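Local coordinates for gamma-glutamyltranspeptidase (Streptomyces lincolnensis, PDB 6J3A), which is an LmbA-like gamma-glutamyltranspeptidase homologue of the Ntn-hydrolase clan that probably acts on gamma-glutamyl or related amide substrates, at residues F2-T7 against A532-N537; P294-A299 against F514-L519; M496-P501 against Q508-F513. All blocks are in the same frame, centred on the assembly; numbering follows the deposited sequence.

Interaction 1: residues F2-T7 against A532-N537; sequences FTTRPT and AIDAPN
Asp-534 OD1 is gripped by two donors, the hydroxyl of Thr-4 and the side-chain amide of Gln-530 one helical turn earlier. Thr-4 OG1 gives its hydrogen bond to Asp-534 OD1 over 2.9 Å, on the syn side and slightly out of the carboxylate plane. The other oxygen is taken by the backbone of the same threonine: Thr-4 N lies 2.8 Å from Asp-534 OD2, which accepts with its syn lone pair in a fairly straight bond (160° at the hydrogen). One residue thus addresses both oxygens, which fixes the rotation of the carboxylate. Threonine suits the place because its hydroxyl, set between the backbone N and the carbonyl carbon (chi1 61°), is turned to the same partner as its own N-H. Its methyl lies close beside the acid, Thr-4 CG2 standing 3.3 Å from Asp-534 OD2. Thr-3 contributes mainly backbone, with Thr-3 CA 3.2 Å from Asp-534 OD2. An aspartate fits because its two oxygens match the N-H and hydroxyl of Thr-4, while Gln-530 also holds OD1. Only this one residue of 532-537 meets the N-terminal segment 2-7, which has no regular secondary structure, so the contact is small, 125 Å² in all, yet it is polar and specific. Segment 2-7 also belongs to the dimer interface: Thr-4 O accepts from Arg-5 NE of the second subunit, the reverse bond is formed too, and Phe-2 stacks on Trp-584 of the second subunit. Within the chain, residues 2-7 lead into strand 8-10, beside strand 601-605, and the aspartate ties them to the C-terminal end of helix 529-534, which packs through Ala-532 and Ile-533 on helix 506-519.

Interaction 2: residues P294-A299 against F514-L519; sequences PEYGSA and FLAVAL
This is a small apolar contact between a turn and a helix end: the loop ahead of helix 299-319 lays one tyrosine against the last turns of helix 506-519. Tyr-296 extends from the loop with CG opposite the backbone N (chi1 168°), which carries the ring across to the helix. Its leading part meets the small Ala-516, with Tyr-296 CE1 3.8 Å and Tyr-296 OH 3.6 Å from Ala-516 CB; nearer the root of the ring, Tyr-296 CD1 lies 4.0 Å from Leu-519 CD1. Alanine suits the first position because a short side chain lets the ring come close to the helix, whereas Leu-519 CD1 and CB lie along the ring near its CD1. The tyrosine occupies the second place of a type II beta turn, Glu-295 to Ser-298, with Gly-297 third, where its positive phi of 75° is easily adopted. Ser-298 closes the turn and sits at the N-cap of helix 299-319, with a weak bond to Tyr-301 N; Glu-295 O accepts from both Ser-298 N and Ser-298 OG, the latter at 2.7 Å. The tyrosine hydroxyl bonds to Arg-520, and the ring meets Tyr-301 edge-to-face. A serine in place of Tyr-296 would probably leave Ala-516 without the ring packed on it and Arg-520 without its hydroxyl partner.

Interaction 3: residues M496-P501 against Q508-F513; sequences MAFGTP and QWQLHF
A helix laid over a beta sheet, the basic layer contact of the alpha-beta-beta-alpha Ntn-hydrolase fold, joins strand 493-499 to helix 506-519, which follows it in the chain. The two short segments run roughly antiparallel, their axes 9.4 Å apart at an angle of 145°. Met-496 and Phe-498 of the strand, and Thr-500 just after it, face the helix. Flanked by strands 486-490 and 590-594, the strand is wholly interior, and large apolar groups suit it. Phe-513 is the hub. Its CE2 stands 3.5 Å from Phe-498 CD2, and the two rings meet obliquely, planes 51° apart; Phe-498 CD2 itself lies at the edge of the Phe-513 ring, near its plane. Phe-498 reaches it from the rotamer that tucks CG between the backbone N and the carbonyl carbon (chi1 61°). On the same ring, Met-496 SD makes a Met-aromatic contact, oblique and 5.1 Å from the centroid; the flexible thioether slides alongside. Farther along, Thr-500 CG2 packs on the aliphatic part of Gln-510, 3.8 Å from its CG, and Gln-510 CD lies 3.8 Å from Gly-499 CA. In related gamma-glutamyltranspeptidases this strand end leads into the glycine-rich loop that forms the oxyanion hole. Pro-501 here touches Thr-421, which probably corresponds to their N-terminal threonine nucleophile, consistent with a place beside the active site. Trp-509 lies beside that end, its NE1 bonded to Glu-586. Thr-500 OG1 bonds to Arg-588 N and also donates a hydrogen bond to Pro-501 O, 2.7 Å away in the carbonyl plane and on a lone pair. That same Pro-501 O meets the indole at its edge, in plane, 3.3 Å from Trp-509 CZ3.

Helix 506-519 is the common element: interaction 3 uses its earlier turns against the sheet, interaction 2 its last turns against the loop 294-299, and helix 529-534 of interaction 1 packs on it as well. The three centres are about 13 to 14 Å apart. Ile-533 CG1 touches Phe-513 CE1 at 3.6 Å, joining interactions 1 and 3, while Ala-532 CB meets Ala-516 CB at 3.8 Å, joining 1 and 2. Between 2 and 3, Val-517 CG1 lies 3.8 Å from Met-496 SD. Interaction 3 is the most central, about 11 Å from the chain's centre, and through Thr-421, the probable nucleophile, it borders the likely active site; interaction 1 borders the second subunit.

Interaction 1: residues F2-T7 against A532-N537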
loop_
_atom_site.group_PDB
_atom_site.type_symbol
_atom_site.label_atom_id
_atom_site.label_comp_id
_atom_site.label_asym_id
_atom_site.label_seq_id
_atom_site.Cartn_x
_atom_site.Cartn_y
_atom_site.Cartn_z
ATOM N N PHE A 2 14.752 5.723 3.405
ATOM C CA PHE A 2 13.400 5.863 2.808
ATOM C C PHE A 2 13.055 4.809 1.749
ATOM O O PHE A 2 13.821 4.578 0.813
ATOM C CB PHE A 2 13.185 7.256 2.197
ATOM C CG PHE A 2 11.806 7.454 1.583
ATOM C CD1 PHE A 2 10.678 7.634 2.395
ATOM C CD2 PHE A 2 11.631 7.462 0.205
ATOM C CE1 PHE A 2 9.411 7.818 1.842
ATOM C CE2 PHE A 2 10.368 7.650 -0.347
ATOM C CZ PHE A 2 9.258 7.833 0.471
ATOM N N THR A 3 11.886 4.190 1.927
ATOM C CA THR A 3 11.288 3.291 0.950
ATOM C C THR A 3 9.896 3.793 0.607
ATOM O O THR A 3 9.190 4.363 1.447
ATOM C CB THR A 3 11.180 1.845 1.462
ATOM O OG1 THR A 3 10.450 1.821 2.690
ATOM C CG2 THR A 3 12.555 1.246 1.687
ATOM N N THR A 4 9.503 3.522 -0.629
ATOM C CA THR A 4 8.272 4.042 -1.213
ATOM C C THR A 4 7.017 3.509 -0.515
ATOM O O THR A 4 5.961 4.131 -0.568
ATOM C CB THR A 4 8.192 3.684 -2.706
ATOM O OG1 THR A 4 8.192 2.256 -2.869
ATOM C CG2 THR A 4 9.365 4.306 -3.477
ATOM N N ARG A 5 7.156 2.345 0.113
ATOM C CA ARG A 5 6.147 1.761 0.985
ATOM C C ARG A 5 6.870 1.161 2.174
ATOM O O ARG A 5 8.102 1.100 2.206
ATOM C CB ARG A 5 5.366 0.664 0.274
ATOM C CG ARG A 5 4.477 1.161 -0.848
ATOM C CD ARG A 5 4.902 0.506 -2.137
ATOM N NE ARG A 5 4.399 1.198 -3.312
ATOM C CZ ARG A 5 3.627 0.663 -4.251
ATOM N NH1 ARG A 5 3.260 1.401 -5.276
ATOM N NH2 ARG A 5 3.217 -0.598 -4.189
ATOM N N PRO A 6 6.116 0.745 3.187
ATOM C CA PRO A 6 6.815 -0.025 4.201
ATOM C C PRO A 6 6.919 -1.457 3.737
ATOM O O PRO A 6 6.153 -1.883 2.868
ATOM C CB PRO A 6 5.919 0.090 5.431
ATOM C CG PRO A 6 4.583 0.525 4.931
ATOM C CD PRO A 6 4.741 1.111 3.568
ATOM N N THR A 7 7.883 -2.184 4.280
ATOM C CA THR A 7 7.802 -3.627 4.261
ATOM C C THR A 7 6.781 -3.936 5.347
ATOM O O THR A 7 7.092 -3.869 6.529
ATOM C CB THR A 7 9.145 -4.306 4.554
ATOM O OG1 THR A 7 10.133 -3.841 3.631
ATOM C CG2 THR A 7 9.006 -5.797 4.406
ATOM N N ALA A 532 14.860 -3.698 -1.113
ATOM C CA ALA A 532 15.385 -4.512 -2.210
ATOM C C ALA A 532 14.610 -4.254 -3.503
ATOM O O ALA A 532 15.207 -4.107 -4.562
ATOM C CB ALA A 532 15.352 -5.989 -1.852
ATOM N N ILE A 533 13.287 -4.168 -3.404
ATOM C CA ILE A 533 12.437 -3.841 -4.550
ATOM C C ILE A 533 12.686 -2.433 -5.091
ATOM O O ILE A 533 12.845 -2.261 -6.297
ATOM C CB ILE A 533 10.949 -3.983 -4.193
ATOM C CG1 ILE A 533 10.619 -5.470 -3.983
ATOM C CG2 ILE A 533 10.079 -3.379 -5.290
ATOM C CD1 ILE A 533 9.191 -5.775 -3.588
ATOM N N ASP A 534 12.657 -1.439 -4.198
ATOM C CA ASP A 534 12.998 -0.042 -4.530
ATOM C C ASP A 534 14.362 0.072 -5.185
ATOM O O ASP A 534 14.536 0.886 -6.083
ATOM C CB ASP A 534 13.004 0.861 -3.285
ATOM C CG ASP A 534 11.610 1.330 -2.861
ATOM O OD1 ASP A 534 10.582 0.737 -3.265
ATOM O OD2 ASP A 534 11.560 2.306 -2.082
ATOM N N ALA A 535 15.323 -0.743 -4.748
ATOM C CA ALA A 535 16.693 -0.655 -5.258
ATOM C C ALA A 535 16.728 -0.543 -6.789
ATOM O O ALA A 535 15.955 -1.226 -7.484
ATOM C CB ALA A 535 17.516 -1.847 -4.803
ATOM N N PRO A 536 17.613 0.328 -7.317
ATOM C CA PRO A 536 17.840 0.365 -8.753
ATOM C C PRO A 536 18.099 -1.028 -9.296
ATOM O O PRO A 536 18.938 -1.759 -8.755
ATOM C CB PRO A 536 19.084 1.250 -8.898
ATOM C CG PRO A 536 19.022 2.161 -7.728
ATOM C CD PRO A 536 18.436 1.332 -6.614
ATOM N N ASN A 537 17.340 -1.399 -10.324
ATOM C CA ASN A 537 17.447 -2.712 -10.950
ATOM C C ASN A 537 17.894 -2.510 -12.400
ATOM O O ASN A 537 17.934 -1.378 -12.897
ATOM C CB ASN A 537 16.100 -3.457 -10.846
ATOM C CG ASN A 537 16.252 -4.975 -10.758
ATOM O OD1 ASN A 537 17.191 -5.528 -11.279
ATOM N ND2 ASN A 537 15.319 -5.641 -10.092
#

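Interaction 2: residues P294-A299 against F514-L519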
loop_
_atom_site.group_PDB
_atom_site.type_symbol
_atom_site.label_atom_id
_atom_site.label_comp_id
_atom_site.label_asym_id
_atom_site.label_seq_id
_atom_site.Cartn_x
_atom_site.Cartn_y
_atom_site.Cartn_z
ATOM N N PRO A 294 31.820 -9.258 -4.681
ATOM C CA PRO A 294 32.186 -7.859 -4.486
ATOM C C PRO A 294 31.156 -7.115 -3.637
ATOM O O PRO A 294 30.087 -7.655 -3.310
ATOM C CB PRO A 294 32.234 -7.287 -5.912
ATOM C CG PRO A 294 32.288 -8.458 -6.825
ATOM C CD PRO A 294 31.595 -9.571 -6.106
ATOM N N GLU A 295 31.518 -5.889 -3.269
ATOM C CA GLU A 295 30.661 -4.985 -2.505
ATOM C C GLU A 295 29.277 -4.946 -3.133
ATOM O O GLU A 295 29.144 -4.713 -4.337
ATOM C CB GLU A 295 31.269 -3.572 -2.521
ATOM C CG GLU A 295 30.396 -2.445 -1.939
ATOM C CD GLU A 295 30.816 -1.956 -0.558
ATOM O OE1 GLU A 295 30.230 -0.942 -0.109
ATOM O OE2 GLU A 295 31.710 -2.570 0.089
ATOM N N TYR A 296 28.249 -5.163 -2.320
ATOM C CA TYR A 296 26.878 -5.030 -2.797
ATOM C C TYR A 296 26.636 -3.646 -3.434
ATOM O O TYR A 296 27.040 -2.619 -2.893
ATOM C CB TYR A 296 25.877 -5.275 -1.664
ATOM C CG TYR A 296 24.466 -4.862 -2.031
ATOM C CD1 TYR A 296 23.644 -5.701 -2.786
ATOM C CD2 TYR A 296 23.963 -3.620 -1.642
ATOM C CE1 TYR A 296 22.354 -5.320 -3.131
ATOM C CE2 TYR A 296 22.678 -3.222 -1.985
ATOM C CZ TYR A 296 21.873 -4.071 -2.729
ATOM O OH TYR A 296 20.598 -3.656 -3.066
ATOM N N GLY A 297 25.985 -3.641 -4.589
ATOM C CA GLY A 297 25.655 -2.410 -5.316
ATOM C C GLY A 297 26.790 -1.722 -6.056
ATOM O O GLY A 297 26.577 -0.674 -6.675
ATOM N N SER A 298 27.988 -2.298 -6.018
ATOM C CA SER A 298 29.151 -1.688 -6.657
ATOM C C SER A 298 29.183 -2.031 -8.144
ATOM O O SER A 298 28.436 -2.889 -8.610
ATOM C CB SER A 298 30.433 -2.141 -5.959
ATOM O OG SER A 298 30.674 -3.517 -6.173
ATOM N N ALA A 299 30.041 -1.331 -8.876
ATOM C CA ALA A 299 30.238 -1.569 -10.303
ATOM C C ALA A 299 30.648 -3.032 -10.562
ATOM O O ALA A 299 30.006 -3.734 -11.352
ATOM C CB ALA A 299 31.287 -0.604 -10.850
ATOM N N PHE A 514 16.592 -11.085 -5.033
ATOM C CA PHE A 514 16.918 -12.118 -4.047
ATOM C C PHE A 514 18.285 -11.922 -3.406
ATOM O O PHE A 514 18.421 -12.104 -2.198
ATOM C CB PHE A 514 16.861 -13.507 -4.660
ATOM C CG PHE A 514 17.422 -14.583 -3.768
ATOM C CD1 PHE A 514 16.606 -15.230 -2.844
ATOM C CD2 PHE A 514 18.765 -14.946 -3.855
ATOM C CE1 PHE A 514 17.116 -16.222 -2.031
ATOM C CE2 PHE A 514 19.282 -15.933 -3.040
ATOM C CZ PHE A 514 18.457 -16.573 -2.126
ATOM N N LEU A 515 19.293 -11.585 -4.207
ATOM C CA LEU A 515 20.617 -11.248 -3.652
ATOM C C LEU A 515 20.564 -10.004 -2.751
ATOM O O LEU A 515 21.165 -9.969 -1.666
ATOM C CB LEU A 515 21.669 -11.059 -4.757
ATOM C CG LEU A 515 22.090 -12.311 -5.543
ATOM C CD1 LEU A 515 23.126 -11.953 -6.596
ATOM C CD2 LEU A 515 22.638 -13.404 -4.645
ATOM N N ALA A 516 19.840 -8.987 -3.190
ATOM C CA ALA A 516 19.656 -7.814 -2.350
ATOM C C ALA A 516 19.018 -8.197 -1.012
ATOM O O ALA A 516 19.514 -7.788 0.034
ATOM C CB ALA A 516 18.840 -6.761 -3.068
ATOM N N VAL A 517 17.968 -9.017 -1.035
ATOM C CA VAL A 517 17.330 -9.465 0.213
ATOM C C VAL A 517 18.342 -10.134 1.153
ATOM O O VAL A 517 18.349 -9.882 2.350
ATOM C CB VAL A 517 16.161 -10.447 -0.031
ATOM C CG1 VAL A 517 15.621 -10.989 1.292
ATOM C CG2 VAL A 517 15.036 -9.782 -0.816
ATOM N N ALA A 518 19.188 -10.991 0.599
ATOM C CA ALA A 518 20.166 -11.739 1.385
ATOM C C ALA A 518 21.359 -10.893 1.824
ATOM O O ALA A 518 21.956 -11.184 2.858
ATOM C CB ALA A 518 20.647 -12.927 0.593
ATOM N N LEU A 519 21.698 -9.864 1.043
ATOM C CA LEU A 519 22.858 -9.011 1.318
ATOM C C LEU A 519 22.549 -7.717 2.042
ATOM O O LEU A 519 23.428 -7.184 2.699
ATOM C CB LEU A 519 23.611 -8.689 0.023
ATOM C CG LEU A 519 24.239 -9.880 -0.711
ATOM C CD1 LEU A 519 25.029 -9.377 -1.912
ATOM C CD2 LEU A 519 25.132 -10.733 0.186
#

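Interaction 3: residues M496-P501 against Q508-F513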
loop_
_atom_site.group_PDB
_atom_site.type_symbol
_atom_site.label_atom_id
_atom_site.label_comp_id
_atom_site.label_asym_id
_atom_site.label_seq_id
_atom_site.Cartn_x
_atom_site.Cartn_y
_atom_site.Cartn_z
ATOM N N MET A 496 10.374 -17.032 2.095
ATOM C CA MET A 496 10.059 -15.943 1.154
ATOM C C MET A 496 9.443 -16.524 -0.120
ATOM O O MET A 496 9.890 -17.553 -0.629
ATOM C CB MET A 496 11.313 -15.097 0.836
ATOM C CG MET A 496 11.054 -13.832 0.022
ATOM S SD MET A 496 12.413 -12.625 -0.016
ATOM C CE MET A 496 13.688 -13.602 -0.811
ATOM N N ALA A 497 8.395 -15.869 -0.605
ATOM C CA ALA A 497 7.697 -16.254 -1.825
ATOM C C ALA A 497 7.599 -15.000 -2.643
ATOM O O ALA A 497 7.082 -13.989 -2.167
ATOM C CB ALA A 497 6.304 -16.782 -1.511
ATOM N N PHE A 498 8.076 -15.066 -3.876
ATOM C CA PHE A 498 8.240 -13.874 -4.683
ATOM C C PHE A 498 8.187 -14.159 -6.184
ATOM O O PHE A 498 8.125 -15.311 -6.629
ATOM C CB PHE A 498 9.532 -13.137 -4.267
ATOM C CG PHE A 498 10.791 -13.934 -4.448
ATOM C CD1 PHE A 498 11.099 -14.986 -3.596
ATOM C CD2 PHE A 498 11.699 -13.605 -5.452
ATOM C CE1 PHE A 498 12.274 -15.711 -3.754
ATOM C CE2 PHE A 498 12.877 -14.325 -5.616
ATOM C CZ PHE A 498 13.168 -15.373 -4.759
ATOM N N GLY A 499 8.153 -13.074 -6.945
ATOM C CA GLY A 499 8.166 -13.139 -8.395
ATOM C C GLY A 499 7.961 -11.787 -9.038
ATOM O O GLY A 499 7.895 -10.760 -8.363
ATOM N N THR A 500 7.886 -11.805 -10.360
ATOM C CA THR A 500 7.690 -10.601 -11.157
ATOM C C THR A 500 7.350 -10.999 -12.579
ATOM O O THR A 500 7.844 -12.013 -13.068
ATOM C CB THR A 500 8.951 -9.693 -11.212
ATOM O OG1 THR A 500 8.701 -8.563 -12.052
ATOM C CG2 THR A 500 10.175 -10.412 -11.769
ATOM N N PRO A 501 6.523 -10.196 -13.258
ATOM C CA PRO A 501 6.456 -10.323 -14.695
ATOM C C PRO A 501 7.662 -9.645 -15.340
ATOM O O PRO A 501 8.466 -8.995 -14.662
ATOM C CB PRO A 501 5.175 -9.581 -15.035
ATOM C CG PRO A 501 5.126 -8.491 -14.033
ATOM C CD PRO A 501 5.668 -9.101 -12.773
ATOM N N GLN A 508 16.183 -12.232 -14.222
ATOM C CA GLN A 508 17.294 -11.307 -14.005
ATOM C C GLN A 508 16.926 -10.438 -12.802
ATOM O O GLN A 508 17.661 -10.329 -11.808
ATOM C CB GLN A 508 17.539 -10.435 -15.238
ATOM C CG GLN A 508 17.705 -11.200 -16.543
ATOM C CD GLN A 508 18.188 -10.304 -17.676
ATOM O OE1 GLN A 508 19.220 -9.631 -17.550
ATOM N NE2 GLN A 508 17.443 -10.281 -18.789
ATOM N N TRP A 509 15.755 -9.834 -12.902
ATOM C CA TRP A 509 15.261 -8.945 -11.872
ATOM C C TRP A 509 15.134 -9.664 -10.538
ATOM O O TRP A 509 15.525 -9.124 -9.507
ATOM C CB TRP A 509 13.914 -8.355 -12.297
ATOM C CG TRP A 509 13.998 -7.311 -13.386
ATOM C CD1 TRP A 509 15.074 -6.516 -13.717
ATOM C CD2 TRP A 509 12.931 -6.913 -14.246
ATOM N NE1 TRP A 509 14.742 -5.676 -14.759
ATOM C CE2 TRP A 509 13.429 -5.889 -15.092
ATOM C CE3 TRP A 509 11.594 -7.330 -14.392
ATOM C CZ2 TRP A 509 12.642 -5.286 -16.071
ATOM C CZ3 TRP A 509 10.810 -6.721 -15.350
ATOM C CH2 TRP A 509 11.338 -5.713 -16.186
ATOM N N GLN A 510 14.609 -10.885 -10.577
ATOM C CA GLN A 510 14.482 -11.704 -9.377
ATOM C C GLN A 510 15.831 -12.062 -8.770
ATOM O O GLN A 510 15.965 -12.047 -7.547
ATOM C CB GLN A 510 13.696 -12.985 -9.656
ATOM C CG GLN A 510 12.203 -12.794 -9.622
ATOM C CD GLN A 510 11.452 -14.016 -10.098
ATOM O OE1 GLN A 510 11.381 -14.295 -11.310
ATOM N NE2 GLN A 510 10.873 -14.755 -9.152
ATOM N N LEU A 511 16.814 -12.402 -9.609
ATOM C CA LEU A 511 18.165 -12.657 -9.108
ATOM C C LEU A 511 18.702 -11.435 -8.372
ATOM O O LEU A 511 19.240 -11.566 -7.277
ATOM C CB LEU A 511 19.150 -13.041 -10.213
ATOM C CG LEU A 511 20.536 -13.317 -9.586
ATOM C CD1 LEU A 511 20.699 -14.789 -9.259
ATOM C CD2 LEU A 511 21.680 -12.798 -10.438
ATOM N N HIS A 512 18.548 -10.257 -8.969
ATOM C CA HIS A 512 19.054 -9.034 -8.331
ATOM C C HIS A 512 18.327 -8.821 -6.998
ATOM O O HIS A 512 18.960 -8.603 -5.954
ATOM C CB HIS A 512 18.929 -7.811 -9.252
ATOM C CG HIS A 512 19.384 -8.068 -10.656
ATOM N ND1 HIS A 512 20.347 -9.002 -10.958
ATOM C CD2 HIS A 512 18.991 -7.540 -11.838
ATOM C CE1 HIS A 512 20.533 -9.031 -12.265
ATOM N NE2 HIS A 512 19.722 -8.152 -12.823
ATOM N N PHE A 513 17.006 -8.944 -7.034
ATOM C CA PHE A 513 16.172 -8.830 -5.836
ATOM C C PHE A 513 16.579 -9.790 -4.722
ATOM O O PHE A 513 16.869 -9.356 -3.607
ATOM C CB PHE A 513 14.723 -9.087 -6.217
ATOM C CG PHE A 513 13.812 -9.283 -5.054
ATOM C CD1 PHE A 513 13.438 -8.210 -4.274
ATOM C CD2 PHE A 513 13.313 -10.539 -4.754
ATOM C CE1 PHE A 513 12.578 -8.382 -3.203
ATOM C CE2 PHE A 513 12.453 -10.721 -3.688
ATOM C CZ PHE A 513 12.083 -9.640 -2.912
#